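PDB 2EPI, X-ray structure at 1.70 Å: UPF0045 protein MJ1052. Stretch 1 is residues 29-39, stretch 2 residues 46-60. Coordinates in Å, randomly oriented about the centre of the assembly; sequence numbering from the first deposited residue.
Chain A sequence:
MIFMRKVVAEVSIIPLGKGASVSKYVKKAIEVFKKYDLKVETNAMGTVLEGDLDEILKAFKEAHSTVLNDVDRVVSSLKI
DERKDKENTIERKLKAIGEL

Stretch 1 (29-39) AIEVFKKYDLK
Stretch 2, residues 46-60: GTVLEGDLDEILKAF

Stretch 1 completes a helix at Phe33 and leaves it through a type I turn from Phe33 to Tyr36 (Tyr36 N to Phe33 O, 3.1 Å). Tyr36 (-111/161) is extended, Asp37 (-81/70) bends the chain, with a weak Leu38 N to Tyr36 O bond of 2.8 Å, and the chain extends again at Leu38 (-134/153) and Lys39 (-87/131). Stretch 2 runs as a strand through Thr47, Val48, Leu49 and Glu50, turns a corner at Gly51, and enters a second helix at Leu53 that continues past Phe60. The axes of helix 29-33 and strand 46-50 are nearly parallel, at 6° with a closest approach of 10.5 Å, whereas Lys39 pairs antiparallel with Glu50. CA-CA spacings of 7.7 Å for Ile30-Thr47, 5.8 Å for Phe33-Ala59, 6.8 Å for Tyr36-Glu55 and 4.9 Å for Leu38-Gly51 set the register.

The Lys39-Glu50 bridge is a hydrogen-bonded pair: Lys39 N donates to Glu50 O (3.0 Å, 164°) and Glu50 N to Lys39 O (3.1 Å, 146°). CA-H...O contacts flank it, with Leu38 CA 3.3 Å from Glu50 O and Leu49 CA 3.3 Å from Lys39 O. Both side chains of the pair lie on the same face of the sheet. Lys39 (chi1 m, then t, t, p) and Glu50 (chi1 t, chi2 t, chi3 -55°) extend along that face, so that Lys39 NZ forms a salt bridge with Glu50 OE2 at 3.2 Å.

Gly51 (phi/psi 159/-167) packs against Leu38, whose CD2 is 3.8 Å from Gly51 CA. A CB here would fall 2.4 Å from Leu38 CD2 and would also jam against the preceding carbonyl oxygen; both the packing and the backbone angles call for glycine. With chi1 m and chi2 t, Leu38 places CD2 3.5 Å from Ile56 CG1 and CD1 4.0 Å from Ala59 CB, its end coming nearer stretch 2 although its CA-to-CB bond points sideways.

The Ala59 methyl touches two rings. The CA-to-CB bond of Tyr36 points toward stretch 2, and with chi1 m and chi2 76° the ring lays a face over the methyl, Ala59 CB lying 3.7 Å from the Tyr36 ring centroid and 13° off the normal, a CH-pi contact. Phe33 (chi1 m, chi2 -44°) approaches the same methyl, CD1 to Ala59 CB 4.0 Å. A face of the Phe33 ring receives Leu49 (chi1 m, chi2 t), whose CD1 is 4.3 Å from the ring centroid, while Phe33 CE2 reaches CB of Thr47 (chi1 m) at 4.0 Å. Ile30 (m, t) adds its CG1 4.0 Å from Thr47 OG1.

Glu55 (m, m, chi3 -62°) folds back so that OE1 sits at the edge of the Tyr36 ring, 3.4 Å from Tyr36 CD2, where the ring's hydrogens are slightly positive. Lys58 NZ donates to Glu55 OE2 at 3.0 Å, a hydrogen bond within a salt bridge. One water accepts from Asp37 N (2.7 Å) and donates to Glu55 OE1 (2.5 Å); another donates to Asp37 O (2.7 Å) and accepts from Asp52 N (2.9 Å). Asp52, chi1 t, caps the second helix, its OD2 accepting from Glu55 N at 3.2 Å.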

# COMPACT_ATOMS: atom_id res chain seq x y z
N ALA A 29 -3.64 -18.12 -4.66
CA ALA A 29 -2.60 -17.21 -5.11
C ALA A 29 -1.22 -17.69 -4.69
O ALA A 29 -0.28 -17.66 -5.47
CB ALA A 29 -2.86 -15.81 -4.55
N ILE A 30 -1.12 -18.14 -3.44
CA ILE A 30 0.15 -18.63 -2.93
C ILE A 30 0.64 -19.82 -3.75
O ILE A 30 1.83 -19.91 -4.06
CB ILE A 30 0.01 -19.06 -1.45
CG1 ILE A 30 -0.22 -17.82 -0.58
CG2 ILE A 30 1.25 -19.81 -1.00
CD1 ILE A 30 -0.47 -18.13 0.88
N GLU A 31 -0.27 -20.71 -4.11
CA GLU A 31 0.12 -21.87 -4.91
C GLU A 31 0.69 -21.44 -6.26
O GLU A 31 1.57 -22.11 -6.81
CB GLU A 31 -1.08 -22.80 -5.12
CG GLU A 31 -1.50 -23.52 -3.86
CD GLU A 31 -0.35 -24.30 -3.24
OE1 GLU A 31 0.16 -25.23 -3.90
OE2 GLU A 31 0.03 -23.99 -2.09
N VAL A 32 0.20 -20.33 -6.79
CA VAL A 32 0.70 -19.84 -8.06
C VAL A 32 2.17 -19.42 -7.91
O VAL A 32 3.00 -19.72 -8.76
CB VAL A 32 -0.13 -18.64 -8.56
CG1 VAL A 32 0.61 -17.93 -9.69
CG2 VAL A 32 -1.49 -19.12 -9.05
N PHE A 33 2.48 -18.72 -6.81
CA PHE A 33 3.85 -18.27 -6.57
C PHE A 33 4.84 -19.42 -6.56
O PHE A 33 6.00 -19.26 -6.96
CB PHE A 33 3.95 -17.52 -5.24
CG PHE A 33 3.08 -16.31 -5.14
CD1 PHE A 33 2.99 -15.41 -6.20
CD2 PHE A 33 2.37 -16.04 -3.98
CE1 PHE A 33 2.20 -14.26 -6.10
CE2 PHE A 33 1.59 -14.89 -3.86
CZ PHE A 33 1.50 -14.00 -4.93
N LYS A 34 4.40 -20.58 -6.10
CA LYS A 34 5.26 -21.75 -6.03
C LYS A 34 5.60 -22.34 -7.40
O LYS A 34 6.38 -23.28 -7.49
CB LYS A 34 4.64 -22.81 -5.13
CG LYS A 34 4.54 -22.39 -3.68
CD LYS A 34 3.99 -23.50 -2.81
CE LYS A 34 4.10 -23.15 -1.33
NZ LYS A 34 3.39 -21.88 -0.99
N LYS A 35 5.00 -21.79 -8.46
CA LYS A 35 5.27 -22.26 -9.81
C LYS A 35 6.40 -21.46 -10.45
O LYS A 35 6.84 -21.76 -11.56
CB LYS A 35 4.02 -22.15 -10.69
CG LYS A 35 2.87 -23.05 -10.27
CD LYS A 35 1.86 -23.20 -11.39
CE LYS A 35 1.29 -21.86 -11.83
NZ LYS A 35 0.36 -22.01 -12.98
N TYR A 36 6.86 -20.43 -9.75
CA TYR A 36 7.94 -19.60 -10.25
C TYR A 36 9.19 -19.82 -9.41
O TYR A 36 9.11 -20.32 -8.29
CB TYR A 36 7.54 -18.12 -10.21
CG TYR A 36 6.41 -17.78 -11.15
CD1 TYR A 36 5.10 -18.13 -10.85
CD2 TYR A 36 6.66 -17.14 -12.36
CE1 TYR A 36 4.06 -17.86 -11.73
CE2 TYR A 36 5.63 -16.86 -13.25
CZ TYR A 36 4.34 -17.22 -12.94
OH TYR A 36 3.32 -16.95 -13.82
N ASP A 37 10.34 -19.45 -9.96
CA ASP A 37 11.61 -19.61 -9.26
C ASP A 37 11.80 -18.47 -8.27
O ASP A 37 12.66 -17.60 -8.46
CB ASP A 37 12.76 -19.66 -10.28
CG ASP A 37 14.10 -19.92 -9.63
OD1 ASP A 37 14.13 -20.60 -8.58
OD2 ASP A 37 15.12 -19.47 -10.18
N LEU A 38 10.99 -18.49 -7.22
CA LEU A 38 11.02 -17.46 -6.19
C LEU A 38 11.00 -18.05 -4.80
O LEU A 38 10.49 -19.15 -4.59
CB LEU A 38 9.78 -16.57 -6.32
CG LEU A 38 9.39 -16.02 -7.69
CD1 LEU A 38 7.92 -15.60 -7.67
CD2 LEU A 38 10.30 -14.85 -8.06
N LYS A 39 11.57 -17.31 -3.84
CA LYS A 39 11.53 -17.71 -2.44
C LYS A 39 10.20 -17.10 -1.98
O LYS A 39 9.93 -15.94 -2.26
CB LYS A 39 12.70 -17.09 -1.66
CG LYS A 39 14.05 -17.74 -1.94
CD LYS A 39 15.06 -17.38 -0.86
CE LYS A 39 16.37 -18.14 -1.04
NZ LYS A 39 17.04 -17.78 -2.32
N GLY A 46 0.14 -10.63 3.84
CA GLY A 46 0.56 -10.66 2.45
C GLY A 46 1.63 -11.71 2.29
O GLY A 46 1.90 -12.48 3.22
N THR A 47 2.25 -11.75 1.12
CA THR A 47 3.31 -12.71 0.85
C THR A 47 4.55 -11.99 0.35
O THR A 47 4.47 -11.16 -0.55
CB THR A 47 2.89 -13.72 -0.22
OG1 THR A 47 1.76 -14.47 0.25
CG2 THR A 47 4.04 -14.68 -0.53
N VAL A 48 5.70 -12.29 0.95
CA VAL A 48 6.96 -11.68 0.55
C VAL A 48 7.61 -12.62 -0.46
O VAL A 48 7.61 -13.84 -0.28
CB VAL A 48 7.90 -11.47 1.77
CG1 VAL A 48 9.30 -11.07 1.30
CG2 VAL A 48 7.32 -10.39 2.67
N LEU A 49 8.15 -12.05 -1.53
CA LEU A 49 8.78 -12.85 -2.57
C LEU A 49 10.18 -12.32 -2.84
O LEU A 49 10.44 -11.12 -2.67
CB LEU A 49 7.96 -12.78 -3.87
CG LEU A 49 6.47 -13.12 -3.78
CD1 LEU A 49 5.76 -12.69 -5.07
CD2 LEU A 49 6.30 -14.61 -3.54
N GLU A 50 11.07 -13.22 -3.24
CA GLU A 50 12.44 -12.87 -3.57
C GLU A 50 12.78 -13.58 -4.88
O GLU A 50 12.58 -14.78 -5.01
CB GLU A 50 13.41 -13.35 -2.48
CG GLU A 50 14.88 -13.08 -2.84
CD GLU A 50 15.86 -13.83 -1.95
OE1 GLU A 50 15.79 -13.69 -0.72
OE2 GLU A 50 16.72 -14.57 -2.50
N GLY A 51 13.29 -12.82 -5.84
CA GLY A 51 13.64 -13.40 -7.12
C GLY A 51 13.72 -12.37 -8.22
O GLY A 51 13.74 -11.17 -7.95
N ASP A 52 13.77 -12.84 -9.46
CA ASP A 52 13.86 -11.96 -10.62
C ASP A 52 12.63 -11.06 -10.76
O ASP A 52 11.50 -11.52 -10.59
CB ASP A 52 14.02 -12.79 -11.90
CG ASP A 52 14.07 -11.93 -13.14
OD1 ASP A 52 15.09 -11.24 -13.35
OD2 ASP A 52 13.08 -11.94 -13.91
N LEU A 53 12.85 -9.79 -11.08
CA LEU A 53 11.76 -8.84 -11.21
C LEU A 53 10.70 -9.26 -12.22
O LEU A 53 9.50 -9.15 -11.95
CB LEU A 53 12.30 -7.45 -11.57
CG LEU A 53 11.26 -6.33 -11.77
CD1 LEU A 53 10.34 -6.23 -10.56
CD2 LEU A 53 11.98 -5.02 -12.00
N ASP A 54 11.12 -9.74 -13.39
CA ASP A 54 10.16 -10.15 -14.39
C ASP A 54 9.34 -11.36 -13.93
O ASP A 54 8.15 -11.44 -14.20
CB ASP A 54 10.85 -10.46 -15.72
CG ASP A 54 11.46 -9.23 -16.35
OD1 ASP A 54 10.84 -8.15 -16.27
OD2 ASP A 54 12.56 -9.33 -16.94
N GLU A 55 9.99 -12.29 -13.23
CA GLU A 55 9.27 -13.46 -12.75
C GLU A 55 8.23 -13.05 -11.70
O GLU A 55 7.13 -13.60 -11.66
CB GLU A 55 10.24 -14.48 -12.16
CG GLU A 55 11.15 -15.12 -13.21
CD GLU A 55 10.36 -15.73 -14.36
OE1 GLU A 55 9.56 -16.66 -14.11
OE2 GLU A 55 10.53 -15.28 -15.51
N ILE A 56 8.58 -12.08 -10.87
CA ILE A 56 7.66 -11.62 -9.84
C ILE A 56 6.47 -10.91 -10.48
O ILE A 56 5.33 -11.06 -10.03
CB ILE A 56 8.37 -10.68 -8.83
CG1 ILE A 56 9.24 -11.52 -7.89
CG2 ILE A 56 7.34 -9.87 -8.03
CD1 ILE A 56 10.05 -10.72 -6.90
N LEU A 57 6.73 -10.15 -11.54
CA LEU A 57 5.65 -9.45 -12.24
C LEU A 57 4.70 -10.46 -12.87
O LEU A 57 3.48 -10.29 -12.81
CB LEU A 57 6.24 -8.52 -13.31
CG LEU A 57 6.96 -7.30 -12.74
CD1 LEU A 57 7.77 -6.62 -13.83
CD2 LEU A 57 5.95 -6.35 -12.13
N LYS A 58 5.25 -11.50 -13.48
CA LYS A 58 4.43 -12.53 -14.11
C LYS A 58 3.64 -13.29 -13.04
O LYS A 58 2.47 -13.60 -13.23
CB LYS A 58 5.30 -13.55 -14.87
CG LYS A 58 6.13 -13.00 -16.01
CD LYS A 58 6.99 -14.13 -16.58
CE LYS A 58 8.03 -13.63 -17.56
NZ LYS A 58 8.93 -14.75 -17.97
N ALA A 59 4.31 -13.59 -11.93
CA ALA A 59 3.67 -14.32 -10.84
C ALA A 59 2.55 -13.47 -10.25
O ALA A 59 1.48 -13.98 -9.92
CB ALA A 59 4.69 -14.67 -9.76
N PHE A 60 2.81 -12.18 -10.13
CA PHE A 60 1.82 -11.25 -9.59
C PHE A 60 0.59 -11.25 -10.49
O PHE A 60 -0.54 -11.40 -10.01
CB PHE A 60 2.41 -9.84 -9.53
CG PHE A 60 1.42 -8.78 -9.15
CD1 PHE A 60 0.82 -8.79 -7.89
CD2 PHE A 60 1.09 -7.77 -10.04
CE1 PHE A 60 -0.08 -7.80 -7.52
CE2 PHE A 60 0.18 -6.77 -9.68
CZ PHE A 60 -0.40 -6.79 -8.42
O HOH W 1 13.50 -15.68 -10.13
O HOH W 2 10.34 -18.34 -12.42